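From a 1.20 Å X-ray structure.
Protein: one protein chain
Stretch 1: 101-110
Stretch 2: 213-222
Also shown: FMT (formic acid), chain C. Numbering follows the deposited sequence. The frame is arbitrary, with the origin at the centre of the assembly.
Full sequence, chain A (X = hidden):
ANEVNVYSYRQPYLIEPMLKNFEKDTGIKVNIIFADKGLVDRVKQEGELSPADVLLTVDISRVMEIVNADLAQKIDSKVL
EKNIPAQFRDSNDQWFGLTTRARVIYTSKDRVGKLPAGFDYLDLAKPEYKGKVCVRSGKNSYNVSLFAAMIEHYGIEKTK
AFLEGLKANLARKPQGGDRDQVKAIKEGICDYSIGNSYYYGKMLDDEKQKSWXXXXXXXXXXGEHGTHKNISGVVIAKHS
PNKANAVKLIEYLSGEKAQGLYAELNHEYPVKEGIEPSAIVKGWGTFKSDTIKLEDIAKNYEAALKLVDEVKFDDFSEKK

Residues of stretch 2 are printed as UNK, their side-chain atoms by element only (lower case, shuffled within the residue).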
# COMPACT_ATOMS: atom_id res chain seq x y z
N ARG A 101 5.03 -3.17 -1.46
CA ARG A 101 5.06 -1.98 -2.30
C ARG A 101 5.87 -0.94 -1.56
O ARG A 101 5.93 -0.95 -0.32
CB ARG A 101 3.65 -1.48 -2.60
CG ARG A 101 2.76 -1.27 -1.39
CD ARG A 101 1.87 -2.46 -1.04
NE ARG A 101 0.90 -2.79 -2.09
CZ ARG A 101 -0.26 -2.17 -2.32
NH1 ARG A 101 -1.03 -2.59 -3.31
NH2 ARG A 101 -0.68 -1.14 -1.60
N ALA A 102 6.52 -0.06 -2.31
CA ALA A 102 7.29 1.02 -1.73
C ALA A 102 6.53 2.33 -1.89
O ALA A 102 5.93 2.58 -2.95
CB ALA A 102 8.65 1.13 -2.42
N ARG A 103 6.56 3.18 -0.87
CA ARG A 103 6.03 4.53 -1.02
C ARG A 103 7.21 5.42 -1.38
O ARG A 103 8.07 5.71 -0.55
CB ARG A 103 5.27 4.99 0.23
CG ARG A 103 4.38 6.20 -0.02
CD ARG A 103 3.11 6.21 0.83
NE ARG A 103 2.20 7.29 0.44
CZ ARG A 103 1.42 7.27 -0.64
NH1 ARG A 103 0.66 8.32 -0.92
NH2 ARG A 103 1.40 6.23 -1.45
N VAL A 104 7.27 5.79 -2.65
CA VAL A 104 8.43 6.43 -3.24
C VAL A 104 8.23 7.93 -3.43
O VAL A 104 7.15 8.46 -3.15
CB VAL A 104 8.77 5.76 -4.60
CG1 VAL A 104 9.04 4.28 -4.39
CG2 VAL A 104 7.66 5.96 -5.63
N ILE A 105 9.28 8.60 -3.88
CA ILE A 105 9.22 10.00 -4.27
C ILE A 105 9.41 10.08 -5.78
O ILE A 105 10.43 9.65 -6.31
CB ILE A 105 10.29 10.85 -3.55
CG1 ILE A 105 10.09 10.77 -2.04
CG2 ILE A 105 10.23 12.30 -4.04
CD1 ILE A 105 11.17 11.44 -1.23
N TYR A 106 8.39 10.58 -6.47
CA TYR A 106 8.48 10.86 -7.90
C TYR A 106 8.99 12.27 -8.10
O TYR A 106 8.60 13.18 -7.37
CB TYR A 106 7.11 10.69 -8.55
CG TYR A 106 6.62 9.26 -8.51
CD1 TYR A 106 5.55 8.88 -7.69
CD2 TYR A 106 7.24 8.28 -9.26
CE1 TYR A 106 5.13 7.55 -7.65
CE2 TYR A 106 6.82 6.96 -9.21
CZ TYR A 106 5.77 6.60 -8.41
OH TYR A 106 5.39 5.28 -8.40
N THR A 107 9.86 12.47 -9.08
CA THR A 107 10.36 13.80 -9.39
C THR A 107 10.18 14.13 -10.86
O THR A 107 10.11 13.25 -11.71
CB THR A 107 11.85 13.94 -9.04
OG1 THR A 107 12.59 12.89 -9.68
CG2 THR A 107 12.09 13.80 -7.54
N SER A 108 10.12 15.42 -11.16
CA SER A 108 10.06 15.88 -12.53
C SER A 108 11.35 15.50 -13.24
O SER A 108 12.43 15.83 -12.78
CB SER A 108 9.90 17.40 -12.57
OG SER A 108 10.09 17.91 -13.88
N LYS A 109 11.23 14.81 -14.37
CA LYS A 109 12.39 14.49 -15.19
C LYS A 109 13.16 15.76 -15.58
O LYS A 109 14.37 15.82 -15.42
CB LYS A 109 11.94 13.73 -16.45
CG LYS A 109 13.07 13.30 -17.37
CD LYS A 109 12.55 12.65 -18.65
CE LYS A 109 13.69 12.29 -19.59
NZ LYS A 109 13.22 11.96 -20.96
N ASP A 110 12.42 16.76 -16.06
CA ASP A 110 13.01 17.99 -16.60
C ASP A 110 13.46 18.97 -15.52
O ASP A 110 14.49 19.63 -15.68
CB ASP A 110 12.01 18.70 -17.53
CG ASP A 110 11.74 17.92 -18.80
OD1 ASP A 110 10.65 18.10 -19.39
OD2 ASP A 110 12.55 17.11 -19.30
N UNK A 213 3.99 9.09 -16.51
CA UNK A 213 5.17 8.40 -16.01
C UNK A 213 6.44 8.85 -16.72
O UNK A 213 7.47 9.01 -16.09
c UNK A 213 5.00 6.90 -16.13
N UNK A 214 6.36 9.05 -18.04
CA UNK A 214 7.52 9.45 -18.82
C UNK A 214 8.07 10.82 -18.42
O UNK A 214 9.25 11.10 -18.64
o UNK A 214 5.78 8.91 -22.70
c UNK A 214 7.20 9.42 -20.32
c UNK A 214 6.42 7.94 -22.25
c UNK A 214 7.05 8.01 -20.87
o UNK A 214 6.57 6.88 -22.89
N UNK A 215 7.22 11.66 -17.84
CA UNK A 215 7.63 12.98 -17.35
C UNK A 215 8.23 12.94 -15.95
O UNK A 215 8.63 13.98 -15.43
c UNK A 215 6.45 13.92 -17.37
N UNK A 216 8.29 11.76 -15.33
CA UNK A 216 8.72 11.64 -13.94
C UNK A 216 9.78 10.57 -13.79
O UNK A 216 9.94 9.69 -14.64
c UNK A 216 7.52 11.33 -13.04
N UNK A 217 10.51 10.65 -12.68
CA UNK A 217 11.51 9.68 -12.30
C UNK A 217 11.08 9.06 -10.97
O UNK A 217 10.67 9.77 -10.05
c UNK A 217 14.51 11.81 -13.47
c UNK A 217 12.89 10.35 -12.16
c UNK A 217 13.90 9.40 -11.51
c UNK A 217 13.39 10.81 -13.54
N UNK A 218 11.17 7.74 -10.87
CA UNK A 218 10.92 7.04 -9.62
C UNK A 218 12.19 7.05 -8.76
O UNK A 218 13.29 6.74 -9.24
c UNK A 218 10.39 5.59 -9.86
c UNK A 218 9.10 3.73 -8.68
c UNK A 218 10.01 4.92 -8.54
c UNK A 218 11.38 4.72 -10.63
N UNK A 219 12.05 7.44 -7.49
CA UNK A 219 13.19 7.51 -6.57
C UNK A 219 12.86 6.77 -5.29
O UNK A 219 11.81 6.99 -4.70
c UNK A 219 13.80 9.83 -7.41
o UNK A 219 14.94 9.94 -7.88
n UNK A 219 12.76 10.48 -7.89
c UNK A 219 13.55 8.95 -6.21
N UNK A 220 13.79 5.94 -4.84
CA UNK A 220 13.66 5.20 -3.58
C UNK A 220 14.48 5.93 -2.52
O UNK A 220 15.72 5.94 -2.59
c UNK A 220 13.46 1.99 -7.01
c UNK A 220 11.51 1.87 -5.63
c UNK A 220 12.15 1.58 -6.82
c UNK A 220 14.12 2.70 -6.02
c UNK A 220 13.48 3.01 -4.82
c UNK A 220 12.17 2.58 -4.64
c UNK A 220 14.18 3.77 -3.76
N UNK A 221 13.82 6.58 -1.56
CA UNK A 221 14.55 7.30 -0.52
C UNK A 221 15.61 6.44 0.16
O UNK A 221 15.41 5.25 0.41
c UNK A 221 13.44 7.72 0.44
c UNK A 221 12.27 7.88 -0.45
c UNK A 221 12.36 6.72 -1.40
N UNK A 222 16.76 7.05 0.45
CA UNK A 222 17.94 6.33 0.92
C UNK A 222 18.60 7.06 2.09
O UNK A 222 19.83 7.02 2.24
c UNK A 222 18.91 6.11 -0.23
o UNK A 222 19.26 7.34 -0.85
C FMT C . -4.29 -0.71 -4.62
O1 FMT C . -5.23 -1.61 -4.84
O2 FMT C . -3.13 -1.06 -4.54
O HOH W 1 8.81 16.72 -15.84
O HOH W 2 10.96 10.09 -20.62

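Position 213 carries one side-chain carbon, which makes no contact with the first stretch: Ala-213, whose O accepts from the N of position 216 at 3.0 Å. Position 214 has three carbons in line, the last bearing two oxygens; an unbranched carboxylate of that length is Glu-214. Its CA-to-CB bond points away, and its backbone does the work: a water donates to Glu-214 O and accepts from Lys-109 NZ.

Position 215 again shows a single carbon, so it is Ala-215. Its carbonyl is the asset, with Lys-109 N donating to Ala-215 O at 2.9 Å and a nearly straight angle of 173°; a second water links the same oxygen to Ser-108 OG. Position 216, one carbon once more, is Ala-216, whose CA makes a CA-H...O contact of 3.1 Å with Thr-107 O.

At 217 four carbons fork at the first, one arm two carbons long: Ile-217. Its N donates to Thr-107 O at 2.8 Å, its O accepts from Thr-107 N at 3.0 Å, and its CD1 reaches Lys-109 CA at 3.8 Å. Position 218 has the same forked pattern, hence Ile-218, but on the other face of the sheet, where its CG1 lies 3.8 Å from Tyr-106 CE2 and 3.9 Å from Val-104 CG2.

Position 219 has two carbons, the second carrying one oxygen and one nitrogen. That short amide is Asn-219. Its ND2 donates twice, to Ile-105 O at 2.9 Å and to Thr-107 OG1 at 3.0 Å, while its backbone N gives the same Ile-105 O a weak bond and its O accepts from Ile-105 N at 3.1 Å.

Position 220 is one carbon followed by a six-carbon ring with no oxygen: Phe-220. The CA-to-CB bond points away from the first strand, yet the end of the side chain comes nearer, with CD2 3.6 Å from Val-104 CG1 and Ala-102 CB at the ring edge. At 221 three carbons close onto the backbone N, giving Pro-221; its CG packs 3.8 Å from Ile-105 CD1. One carbon and one oxygen at 222 mark Ser-222, out of reach.

The rule is an antiparallel ladder whose hydrogen-bonded pairs, Ile-105 with Asn-219 and Thr-107 with Ile-217, set the register. Apolar groups fill the face of Tyr-106 and Ile-218, while on the other face the Asn-219 amide joins Ile-105 O and Thr-107 OG1, and so links the two hydrogen-bonded pairs on either side of Tyr-106 and Ile-218. Beyond the ladder, Lys-109 N extends the pairing to Ala-215, and Phe-220 and Pro-221 pack at its other end.

Stretch 2, residues 213-222: AEAAIINFPS
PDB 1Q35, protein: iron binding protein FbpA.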